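Side-chain contacts in beta-lactamase (Sebaldella termitidis, PDB 6N1N), which probably hydrolyses beta-lactam antibiotics to substituted beta-amino acids, as a class D serine beta-lactamase, and so confers antibiotic resistance: residues A[94-97]-A[103-106]; A[79-82]-A[86-89]; A[64-69]-A[108-113]. One frame throughout, in Å; residues are numbered along the deposited sequence. Where two conformers were deposited one is given.

Contact 1. Residues A[94-97]-A[103-106]; sequences EAYE and FYMK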
ATOM      1  N   GLU A  94      -4.789  14.833   3.193  1.00 13.57           N
ATOM      2  CA  GLU A  94      -4.319  14.767   4.567  1.00 15.14           C
ATOM      3  C   GLU A  94      -4.598  13.404   5.192  1.00 12.65           C
ATOM      4  O   GLU A  94      -3.761  12.852   5.915  1.00 10.30           O
ATOM      5  CB  GLU A  94      -4.998  15.860   5.392  1.00 11.66           C
ATOM      6  CG  GLU A  94      -4.716  17.308   4.969  1.00 17.64           C
ATOM      7  CD  GLU A  94      -5.631  18.286   5.664  1.00 24.00           C
ATOM      8  OE1 GLU A  94      -6.858  18.052   5.668  1.00 17.12           O
ATOM      9  OE2 GLU A  94      -5.121  19.289   6.215  1.00 25.83           O
ATOM     10  N   ALA A  95      -5.804  12.883   4.991  1.00 10.66           N
ATOM     11  CA  ALA A  95      -6.143  11.578   5.559  1.00 12.04           C
ATOM     12  C   ALA A  95      -5.194  10.492   5.050  1.00  9.12           C
ATOM     13  O   ALA A  95      -4.776   9.613   5.818  1.00 10.18           O
ATOM     14  CB  ALA A  95      -7.594  11.247   5.234  1.00 10.47           C
ATOM     15  N   TYR A  96      -4.824  10.546   3.770  1.00  9.53           N
ATOM     16  CA  TYR A  96      -3.839   9.620   3.232  1.00 11.56           C
ATOM     17  C   TYR A  96      -2.480   9.812   3.900  1.00  9.39           C
ATOM     18  O   TYR A  96      -1.849   8.850   4.368  1.00 13.49           O
ATOM     19  CB  TYR A  96      -3.755   9.817   1.715  1.00  9.72           C
ATOM     20  CG  TYR A  96      -2.882   8.825   0.978  1.00  9.52           C
ATOM     21  CD1 TYR A  96      -3.420   7.701   0.386  1.00  9.27           C
ATOM     22  CD2 TYR A  96      -1.512   9.025   0.867  1.00 11.70           C
ATOM     23  CE1 TYR A  96      -2.634   6.797  -0.290  1.00  9.08           C
ATOM     24  CE2 TYR A  96      -0.722   8.132   0.205  1.00 12.17           C
ATOM     25  CZ  TYR A  96      -1.271   7.020  -0.381  1.00 10.28           C
ATOM     26  OH  TYR A  96      -0.478   6.118  -1.058  1.00 10.61           O
ATOM     27  N   GLU A  97      -1.995  11.054   3.916  1.00 11.64           N
ATOM     28  CA  GLU A  97      -0.671  11.323   4.460  1.00 14.30           C
ATOM     29  C   GLU A  97      -0.559  10.887   5.914  1.00 17.31           C
ATOM     30  O   GLU A  97       0.446  10.285   6.314  1.00 15.19           O
ATOM     31  CB  GLU A  97      -0.361  12.804   4.328  1.00 16.23           C
ATOM     32  CG  GLU A  97       0.966  13.187   4.943  1.00 22.86           C
ATOM     33  CD  GLU A  97       1.296  14.654   4.743  1.00 45.05           C
ATOM     34  OE1 GLU A  97       0.705  15.270   3.824  1.00 39.80           O
ATOM     35  OE2 GLU A  97       2.145  15.176   5.508  1.00 40.16           O
ATOM     36  N   PHE A 103     -11.254   8.825   8.851  1.00 11.46           N
ATOM     37  CA  PHE A 103     -11.728   9.416   7.612  1.00 11.44           C
ATOM     38  C   PHE A 103     -12.161   8.335   6.635  1.00 12.26           C
ATOM     39  O   PHE A 103     -13.234   8.438   6.022  1.00 11.40           O
ATOM     40  CB  PHE A 103     -10.615  10.297   7.039  1.00 12.05           C
ATOM     41  CG  PHE A 103     -10.869  10.875   5.659  1.00 12.58           C
ATOM     42  CD1 PHE A 103     -11.133  12.231   5.503  1.00 13.92           C
ATOM     43  CD2 PHE A 103     -10.736  10.093   4.512  1.00 10.18           C
ATOM     44  CE1 PHE A 103     -11.299  12.785   4.251  1.00 15.22           C
ATOM     45  CE2 PHE A 103     -10.925  10.650   3.240  1.00 13.13           C
ATOM     46  CZ  PHE A 103     -11.203  11.983   3.121  1.00 14.28           C
ATOM     47  N   TYR A 104     -11.368   7.270   6.519  1.00 10.27           N
ATOM     48  CA  TYR A 104     -11.732   6.182   5.618  1.00 11.34           C
ATOM     49  C   TYR A 104     -12.903   5.364   6.144  1.00 12.80           C
ATOM     50  O   TYR A 104     -13.755   4.938   5.359  1.00 12.57           O
ATOM     51  CB  TYR A 104     -10.495   5.340   5.337  1.00 12.17           C
ATOM     52  CG  TYR A 104      -9.545   6.079   4.420  1.00 11.72           C
ATOM     53  CD1 TYR A 104      -9.697   6.033   3.042  1.00  8.47           C
ATOM     54  CD2 TYR A 104      -8.508   6.852   4.935  1.00 10.98           C
ATOM     55  CE1 TYR A 104      -8.828   6.736   2.177  1.00  8.60           C
ATOM     56  CE2 TYR A 104      -7.640   7.546   4.099  1.00 14.26           C
ATOM     57  CZ  TYR A 104      -7.799   7.482   2.718  1.00  8.39           C
ATOM     58  OH  TYR A 104      -6.925   8.179   1.898  1.00 10.98           O
HETATM   59  N   MSE A 105     -12.965   5.125   7.455  0.50 13.30           N
HETATM   60  CA  MSE A 105     -14.130   4.453   8.051  0.50 13.32           C
HETATM   61  C   MSE A 105     -15.418   5.250   7.817  0.50 13.34           C
HETATM   62  O   MSE A 105     -16.461   4.681   7.484  0.50 14.59           O
HETATM   63  CB  MSE A 105     -13.913   4.227   9.549  0.50 15.44           C
HETATM   64  CG  MSE A 105     -12.749   3.307   9.850  0.50 21.04           C
HETATM   65 SE   MSE A 105     -12.578   2.927  11.772  0.50 46.02          SE
HETATM   66  CE  MSE A 105     -12.236   4.691  12.454  0.50 28.33           C
ATOM     67  N   LYS A 106     -15.333   6.575   7.975  1.00 14.70           N
ATOM     68  CA  LYS A 106     -16.502   7.426   7.770  1.00 16.23           C
ATOM     69  C   LYS A 106     -16.923   7.421   6.306  1.00 18.51           C
ATOM     70  O   LYS A 106     -18.114   7.279   5.994  1.00 16.63           O
ATOM     71  CB  LYS A 106     -16.201   8.838   8.264  1.00 15.70           C
ATOM     72  CG  LYS A 106     -17.369   9.817   8.135  1.00 21.35           C
ATOM     73  CD  LYS A 106     -16.991  11.170   8.738  1.00 34.97           C
ATOM     74  CE  LYS A 106     -18.091  12.218   8.576  1.00 42.90           C
ATOM     75  NZ  LYS A 106     -19.145  12.048   9.602  1.00 51.26           N
TER
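The methyl group of A95 lies between F103 and Y104, and its closest approach is a CH-pi contact over one face of the F103 ring. CB of A95 lies 3.5 Å from the ring centroid and 22° off the ring normal. It is shifted toward the rim on the side of the ring root, so A95 CB comes within 3.3 Å of F103 CG, a tight contact. The same methyl also reaches Y104, whose CE2 is 3.9 Å from A95 CB, while the carbonyl oxygen of A95 lies in the plane of the Y104 ring, at its edge. Further along, the phenol oxygen of Y104 comes up beside the root of Y96: Y104 OH is 3.6 Å from Y96 CB and 3.8 Å from Y96 CD1, near the plane of the Y96 ring.

These are two short successive helices, 92-98 and 101-108, packed against each other in the helical region of the penicillin-binding transpeptidase fold. A95 and F103 are the closest pair of backbones, 6.3 Å apart at their CA atoms, and the A95 methyl fills the gap between the helices there.

F103 holds CG anti to the backbone N (chi1 173°), which lays its face on the A95 methyl. Y104 instead has CG beside its backbone N (chi1 -73°), and its ring runs past that methyl, with F103 CD2 above the centre of the Y104 ring. Outside the pair, helix 56-63 fixes the tyrosine: Y104 OH is hydrogen-bonded to S58 OG, and the ring of F61 meets that of Y104. The Y104 side chain is about 7 Å from that of S51, the predicted acyl-ester nucleophile.

Contact 2. Residues A[79-82]-A[86-89]; sequences IKRY and WNKD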
ATOM      1  N   ILE A  79     -13.826  13.935  18.679  1.00 22.57           N
ATOM      2  CA  ILE A  79     -13.265  12.965  19.619  1.00 19.46           C
ATOM      3  C   ILE A  79     -11.745  13.007  19.518  1.00 25.65           C
ATOM      4  O   ILE A  79     -11.182  12.803  18.440  1.00 17.53           O
ATOM      5  CB  ILE A  79     -13.796  11.554  19.319  1.00 19.71           C
ATOM      6  CG1 ILE A  79     -15.328  11.552  19.375  1.00 26.83           C
ATOM      7  CG2 ILE A  79     -13.170  10.506  20.260  1.00 23.06           C
ATOM      8  CD1 ILE A  79     -15.950  10.256  18.993  1.00 24.58           C
ATOM      9  N   LYS A  80     -11.072  13.225  20.653  1.00 16.19           N
ATOM     10  CA  LYS A  80      -9.616  13.183  20.676  1.00 18.27           C
ATOM     11  C   LYS A  80      -9.152  11.749  20.469  1.00 19.18           C
ATOM     12  O   LYS A  80      -9.585  10.837  21.184  1.00 16.90           O
ATOM     13  CB  LYS A  80      -9.076  13.716  22.006  1.00 19.58           C
ATOM     14  CG  LYS A  80      -7.531  13.669  22.094  1.00 28.33           C
ATOM     15  CD  LYS A  80      -7.007  13.970  23.502  1.00 32.87           C
ATOM     16  CE  LYS A  80      -5.475  14.000  23.552  1.00 46.59           C
ATOM     17  NZ  LYS A  80      -4.927  13.938  24.952  1.00 51.11           N
ATOM     18  N   ARG A  81      -8.291  11.544  19.478  1.00 16.06           N
ATOM     19  CA  ARG A  81      -7.691  10.250  19.196  1.00 10.63           C
ATOM     20  C   ARG A  81      -6.185  10.378  19.391  1.00 14.07           C
ATOM     21  O   ARG A  81      -5.670  11.482  19.592  1.00 15.89           O
ATOM     22  CB  ARG A  81      -8.059   9.785  17.785  1.00 12.88           C
ATOM     23  CG  ARG A  81      -9.536   9.561  17.636  1.00 12.33           C
ATOM     24  CD  ARG A  81      -9.884   9.036  16.221  1.00 18.42           C
ATOM     25  NE  ARG A  81     -11.276   8.601  16.171  1.00 20.71           N
ATOM     26  CZ  ARG A  81     -12.302   9.413  15.966  1.00 17.76           C
ATOM     27  NH1 ARG A  81     -12.110  10.710  15.785  1.00 17.49           N
ATOM     28  NH2 ARG A  81     -13.537   8.927  15.973  1.00 26.26           N
ATOM     29  N   TYR A  82      -5.470   9.254  19.336  1.00 14.03           N
ATOM     30  CA  TYR A  82      -4.111   9.247  19.875  1.00 15.00           C
ATOM     31  C   TYR A  82      -3.059   9.883  18.960  1.00 19.86           C
ATOM     32  O   TYR A  82      -1.935  10.109  19.422  1.00 18.05           O
ATOM     33  CB  TYR A  82      -3.702   7.820  20.263  1.00 14.76           C
ATOM     34  CG  TYR A  82      -3.613   6.829  19.139  1.00 20.23           C
ATOM     35  CD1 TYR A  82      -2.514   6.822  18.308  1.00 17.76           C
ATOM     36  CD2 TYR A  82      -4.593   5.869  18.951  1.00 18.60           C
ATOM     37  CE1 TYR A  82      -2.410   5.933  17.269  1.00 21.83           C
ATOM     38  CE2 TYR A  82      -4.496   4.952  17.921  1.00 18.16           C
ATOM     39  CZ  TYR A  82      -3.389   4.988  17.085  1.00 20.82           C
ATOM     40  OH  TYR A  82      -3.268   4.080  16.057  1.00 25.07           O
ATOM     41  N   TRP A  86      -4.776  13.727  13.598  1.00 13.42           N
ATOM     42  CA  TRP A  86      -6.108  13.209  13.285  1.00 14.02           C
ATOM     43  C   TRP A  86      -7.222  14.063  13.863  1.00 13.45           C
ATOM     44  O   TRP A  86      -8.377  13.885  13.489  1.00 13.27           O
ATOM     45  CB  TRP A  86      -6.306  11.792  13.840  1.00 12.31           C
ATOM     46  CG  TRP A  86      -5.451  10.727  13.222  1.00  9.08           C
ATOM     47  CD1 TRP A  86      -4.667  10.841  12.109  1.00 12.96           C
ATOM     48  CD2 TRP A  86      -5.278   9.391  13.696  1.00  9.19           C
ATOM     49  NE1 TRP A  86      -4.029   9.655  11.864  1.00 12.86           N
ATOM     50  CE2 TRP A  86      -4.391   8.745  12.819  1.00 11.41           C
ATOM     51  CE3 TRP A  86      -5.793   8.672  14.796  1.00 12.65           C
ATOM     52  CZ2 TRP A  86      -3.989   7.424  12.997  1.00 14.28           C
ATOM     53  CZ3 TRP A  86      -5.399   7.353  14.957  1.00 17.06           C
ATOM     54  CH2 TRP A  86      -4.514   6.742  14.069  1.00 18.07           C
ATOM     55  N   ASN A  87      -6.904  14.946  14.805  1.00 11.90           N
ATOM     56  CA  ASN A  87      -7.914  15.597  15.634  1.00 12.17           C
ATOM     57  C   ASN A  87      -8.324  16.950  15.047  1.00 18.49           C
ATOM     58  O   ASN A  87      -8.254  18.005  15.695  1.00 20.80           O
ATOM     59  CB  ASN A  87      -7.380  15.740  17.055  1.00 15.36           C
ATOM     60  CG  ASN A  87      -7.193  14.404  17.756  1.00 16.10           C
ATOM     61  OD1 ASN A  87      -7.928  13.447  17.499  1.00 16.04           O
ATOM     62  ND2 ASN A  87      -6.217  14.331  18.647  1.00 15.55           N
ATOM     63  N   LYS A  88      -8.791  16.898  13.800  1.00 13.01           N
ATOM     64  CA  LYS A  88      -9.236  18.065  13.048  1.00 17.09           C
ATOM     65  C   LYS A  88      -9.956  17.575  11.801  1.00 19.60           C
ATOM     66  O   LYS A  88      -9.835  16.408  11.427  1.00 13.65           O
ATOM     67  CB  LYS A  88      -8.065  18.956  12.652  1.00 19.69           C
ATOM     68  CG  LYS A  88      -7.016  18.246  11.840  1.00 22.72           C
ATOM     69  CD  LYS A  88      -5.798  19.127  11.591  1.00 27.29           C
ATOM     70  CE  LYS A  88      -4.633  18.311  11.044  1.00 31.39           C
ATOM     71  NZ  LYS A  88      -3.574  19.150  10.404  1.00 46.49           N
ATOM     72  N   ASP A  89     -10.709  18.477  11.165  1.00 18.12           N
ATOM     73  CA  ASP A  89     -11.279  18.149   9.864  1.00 18.41           C
ATOM     74  C   ASP A  89     -10.133  17.790   8.923  1.00 15.00           C
ATOM     75  O   ASP A  89      -9.058  18.404   8.966  1.00 14.23           O
ATOM     76  CB  ASP A  89     -12.082  19.321   9.299  1.00 21.93           C
ATOM     77  CG  ASP A  89     -13.343  19.631  10.099  1.00 27.19           C
ATOM     78  OD1 ASP A  89     -13.757  18.830  10.980  1.00 24.47           O
ATOM     79  OD2 ASP A  89     -13.927  20.703   9.833  1.00 32.30           O
TER
HETATM   80  O   HOH W   1      -9.575  12.229  15.554  1.00 12.35           O
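Neither segment forms regular helix or strand; the backbones come closest at K80 and N87, whose CA atoms are 5.8 Å apart, and N87 is the centre of an inverse gamma turn. Both segments belong to the long loop linking helices 56-63 and 92-98 in the transpeptidase fold. The N87 carboxamide pairs with R81 much as a peptide group would, accepting from its N and donating to its O. R81 N donates to N87 OD1 at 2.8 Å, and N87 ND2 donates back to R81 O at 3.1 Å. Both bonds are fairly straight, R81 O lies close to the amide plane of N87, and the opposed pair of bonds sets the flip and rotation of that group.

Beside this paired grip, the six-membered ring of W86 leans obliquely on Y82, the planes at 58°. W86 CZ3 stands over one face of the Y82 ring, toward its rim, and Y82 OH comes 3.5 Å from W86 CH2, near the indole plane. In Y82, chi1 of 64° sets CG between the backbone N and the carbonyl carbon, and the ring returns toward W86. At the other end of the indole, W86 NE1 is hydrogen-bonded to Y98 O.

R81 CB touches the indole edge at W86 CE3, but its extended chain leads the guanidinium away to a salt bridge with D77. R81 NH1 also donates to water 1 at 3.0 Å, and that water lies 2.8 Å from N87 OD1.

Contact 3. Residues A[64-69]-A[108-113]; sequences EEVVKD and AGKIKS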
ATOM      1  N   GLU A  64     -16.615   7.236  -6.635  1.00 10.94           N
ATOM      2  CA  GLU A  64     -17.960   7.169  -6.080  1.00 11.35           C
ATOM      3  C   GLU A  64     -18.454   8.499  -5.516  1.00 16.44           C
ATOM      4  O   GLU A  64     -19.564   8.548  -4.974  1.00 15.24           O
ATOM      5  CB  GLU A  64     -18.025   6.101  -4.980  1.00 15.28           C
ATOM      6  CG  GLU A  64     -17.904   4.686  -5.503  1.00 14.07           C
ATOM      7  CD  GLU A  64     -18.991   4.381  -6.504  1.00 16.46           C
ATOM      8  OE1 GLU A  64     -20.169   4.556  -6.154  1.00 16.81           O
ATOM      9  OE2 GLU A  64     -18.679   4.003  -7.645  1.00 15.83           O
ATOM     10  N   GLU A  65     -17.657   9.557  -5.614  1.00 13.31           N
ATOM     11  CA  GLU A  65     -18.045  10.907  -5.208  1.00 20.49           C
ATOM     12  C   GLU A  65     -18.263  11.036  -3.702  1.00 15.28           C
ATOM     13  O   GLU A  65     -18.976  11.933  -3.245  1.00 20.21           O
ATOM     14  CB  GLU A  65     -19.287  11.362  -5.980  1.00 15.82           C
ATOM     15  CG  GLU A  65     -19.008  11.390  -7.465  1.00 17.04           C
ATOM     16  CD  GLU A  65     -20.220  11.735  -8.296  1.00 34.53           C
ATOM     17  OE1 GLU A  65     -20.896  12.721  -7.965  1.00 31.62           O
ATOM     18  OE2 GLU A  65     -20.503  11.000  -9.263  1.00 33.84           O
ATOM     19  N   VAL A  66     -17.603  10.182  -2.913  1.00 14.31           N
ATOM     20  CA  VAL A  66     -17.598  10.368  -1.466  1.00 13.50           C
ATOM     21  C   VAL A  66     -17.099  11.762  -1.125  1.00 19.81           C
ATOM     22  O   VAL A  66     -17.658  12.445  -0.249  1.00 18.24           O
ATOM     23  CB  VAL A  66     -16.741   9.278  -0.796  1.00 14.63           C
ATOM     24  CG1 VAL A  66     -16.571   9.539   0.702  1.00 14.89           C
ATOM     25  CG2 VAL A  66     -17.376   7.927  -1.014  1.00 19.10           C
ATOM     26  N   VAL A  67     -16.023  12.189  -1.781  1.00 14.14           N
ATOM     27  CA  VAL A  67     -15.552  13.568  -1.763  1.00 14.52           C
ATOM     28  C   VAL A  67     -15.427  14.000  -3.214  1.00 18.18           C
ATOM     29  O   VAL A  67     -15.258  13.166  -4.113  1.00 17.39           O
ATOM     30  CB  VAL A  67     -14.217  13.762  -1.014  1.00 18.55           C
ATOM     31  CG1 VAL A  67     -14.417  13.583   0.476  1.00 19.85           C
ATOM     32  CG2 VAL A  67     -13.158  12.791  -1.507  1.00 18.77           C
ATOM     33  N   LYS A  68     -15.531  15.308  -3.447  0.50 17.52           N
ATOM     34  CA  LYS A  68     -15.486  15.829  -4.808  0.50 20.58           C
ATOM     35  C   LYS A  68     -14.065  15.841  -5.346  0.50 18.74           C
ATOM     36  O   LYS A  68     -13.845  15.588  -6.538  0.50 18.64           O
ATOM     37  CB  LYS A  68     -16.089  17.236  -4.855  0.50 25.49           C
ATOM     38  CG  LYS A  68     -16.099  17.865  -6.239  0.50 31.93           C
ATOM     39  CD  LYS A  68     -17.006  19.088  -6.290  0.50 33.67           C
ATOM     40  CE  LYS A  68     -17.019  19.711  -7.674  0.50 37.56           C
ATOM     41  NZ  LYS A  68     -15.679  20.228  -8.055  0.50 45.02           N
ATOM     42  N   ASP A  69     -13.100  16.122  -4.483  1.00 18.61           N
ATOM     43  CA  ASP A  69     -11.696  16.163  -4.853  1.00 17.74           C
ATOM     44  C   ASP A  69     -10.911  15.967  -3.564  1.00 15.18           C
ATOM     45  O   ASP A  69     -11.490  15.662  -2.516  1.00 14.84           O
ATOM     46  CB  ASP A  69     -11.341  17.463  -5.583  1.00 18.70           C
ATOM     47  CG  ASP A  69     -11.725  18.703  -4.803  1.00 28.43           C
ATOM     48  OD1 ASP A  69     -11.456  18.738  -3.585  1.00 18.17           O
ATOM     49  OD2 ASP A  69     -12.264  19.664  -5.418  1.00 24.38           O
ATOM     50  N   ALA A 108     -16.325   5.084   4.096  1.00 14.49           N
ATOM     51  CA  ALA A 108     -16.816   3.774   3.710  1.00 17.18           C
ATOM     52  C   ALA A 108     -18.296   3.621   4.046  1.00 12.39           C
ATOM     53  O   ALA A 108     -18.995   2.848   3.382  1.00 15.66           O
ATOM     54  CB  ALA A 108     -15.981   2.693   4.392  1.00 17.87           C
ATOM     55  N   GLY A 109     -18.805   4.387   5.013  1.00 23.63           N
ATOM     56  CA  GLY A 109     -20.221   4.316   5.340  1.00 24.48           C
ATOM     57  C   GLY A 109     -21.139   4.772   4.221  1.00 26.08           C
ATOM     58  O   GLY A 109     -22.315   4.374   4.188  1.00 25.78           O
ATOM     59  N   LYS A 110     -20.640   5.610   3.321  1.00 15.33           N
ATOM     60  CA  LYS A 110     -21.390   6.079   2.173  1.00 21.85           C
ATOM     61  C   LYS A 110     -21.407   5.076   1.025  1.00 22.46           C
ATOM     62  O   LYS A 110     -22.047   5.355   0.010  1.00 20.33           O
ATOM     63  CB  LYS A 110     -20.801   7.395   1.631  1.00 20.21           C
ATOM     64  CG  LYS A 110     -21.017   8.683   2.463  1.00 27.01           C
ATOM     65  CD  LYS A 110     -20.554   9.892   1.630  1.00 33.86           C
ATOM     66  CE  LYS A 110     -20.710  11.219   2.337  1.00 48.63           C
ATOM     67  NZ  LYS A 110     -20.141  11.182   3.701  1.00 57.45           N
ATOM     68  N   ILE A 111     -20.680   3.963   1.137  1.00 15.99           N
ATOM     69  CA  ILE A 111     -20.507   3.005   0.044  1.00 16.68           C
ATOM     70  C   ILE A 111     -21.087   1.657   0.478  1.00 16.88           C
ATOM     71  O   ILE A 111     -20.704   1.109   1.520  1.00 17.71           O
ATOM     72  CB  ILE A 111     -19.029   2.868  -0.360  1.00 13.98           C
ATOM     73  CG1 ILE A 111     -18.434   4.245  -0.689  1.00 18.18           C
ATOM     74  CG2 ILE A 111     -18.878   1.930  -1.580  1.00 14.51           C
ATOM     75  CD1 ILE A 111     -16.920   4.226  -0.860  1.00 15.72           C
ATOM     76  N   LYS A 112     -22.000   1.114  -0.319  1.00 13.96           N
ATOM     77  CA  LYS A 112     -22.560  -0.202  -0.023  1.00 14.05           C
ATOM     78  C   LYS A 112     -21.535  -1.322  -0.187  1.00 13.30           C
ATOM     79  O   LYS A 112     -20.628  -1.257  -1.025  1.00 13.92           O
ATOM     80  CB  LYS A 112     -23.740  -0.498  -0.955  1.00 18.06           C
ATOM     81  CG  LYS A 112     -24.911   0.454  -0.830  1.00 18.84           C
ATOM     82  CD  LYS A 112     -25.642   0.253   0.463  1.00 32.56           C
ATOM     83  CE  LYS A 112     -26.980   0.983   0.450  1.00 47.16           C
ATOM     84  NZ  LYS A 112     -27.747   0.795   1.718  1.00 58.75           N
ATOM     85  N   SER A 113     -21.717  -2.390   0.591  1.00 15.86           N
ATOM     86  CA  SER A 113     -20.825  -3.549   0.490  1.00 13.91           C
ATOM     87  C   SER A 113     -20.744  -4.107  -0.940  1.00 10.09           C
ATOM     88  O   SER A 113     -19.667  -4.486  -1.407  1.00 11.75           O
ATOM     89  CB  SER A 113     -21.281  -4.622   1.481  1.00 25.44           C
ATOM     90  OG  SER A 113     -20.906  -5.915   1.061  1.00 56.80           O
TER
HETATM   91  O   HOH W   2     -17.709  12.799   2.692  1.00 39.61           O
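V66 and I111 set their side chains about at a right angle, V66 CG2 meeting the far end of I111 at CD1, 3.7 Å away. A helix end and a turn bring them together: the Schellman motif that ends helix 56-63, with E65 at positive phi just before V66, and a type I beta turn from A108 to I111, closed by I111 N donating to A108 O at 3.0 Å. The contact thus packs the exit of one helix against the link between helices 101-108 and 113-122.

The two methyls of V66 divide the work. With chi1 at 173°, CG1 lies anti to the backbone N and turns toward K110, while CG2, beside that N, meets I111 at both CG1 and CD1. I111 continues inward onto I60 and F61 of helix 56-63 and onto Y116; V66 also touches F61 as well as M74.

K110 crosses V66 obliquely on the exposed side, its aliphatic part making a looser contact, K110 CD to V66 CG1 at 4.1 Å. The chain is extended until a bend at the last torsion (chi4 49°). Its ammonium is joined to the valine backbone through water 2, which accepts from K110 NZ at 3.1 Å and donates to V66 O at 3.0 Å.

Contacts 1 and 3 are largely buried and apolar, with no direct hydrogen bond across either, whereas contact 2 lies at the surface and rests on an asparagine amide, a water and an aromatic pair. Contacts 1 and 3 share helix 56-63 as a neighbour, F61 touching both, and M74 also reaches each. Their second segments follow one another along the chain. Contacts 1 and 2 both fall between the two segments of contact 3, contact 2 first, and they touch where D89 O nears E94. Y104 of contact 1 and W86 of contact 2 each have a side chain about 7 Å from that of S51, the predicted nucleophile; contact 3 lies away from it.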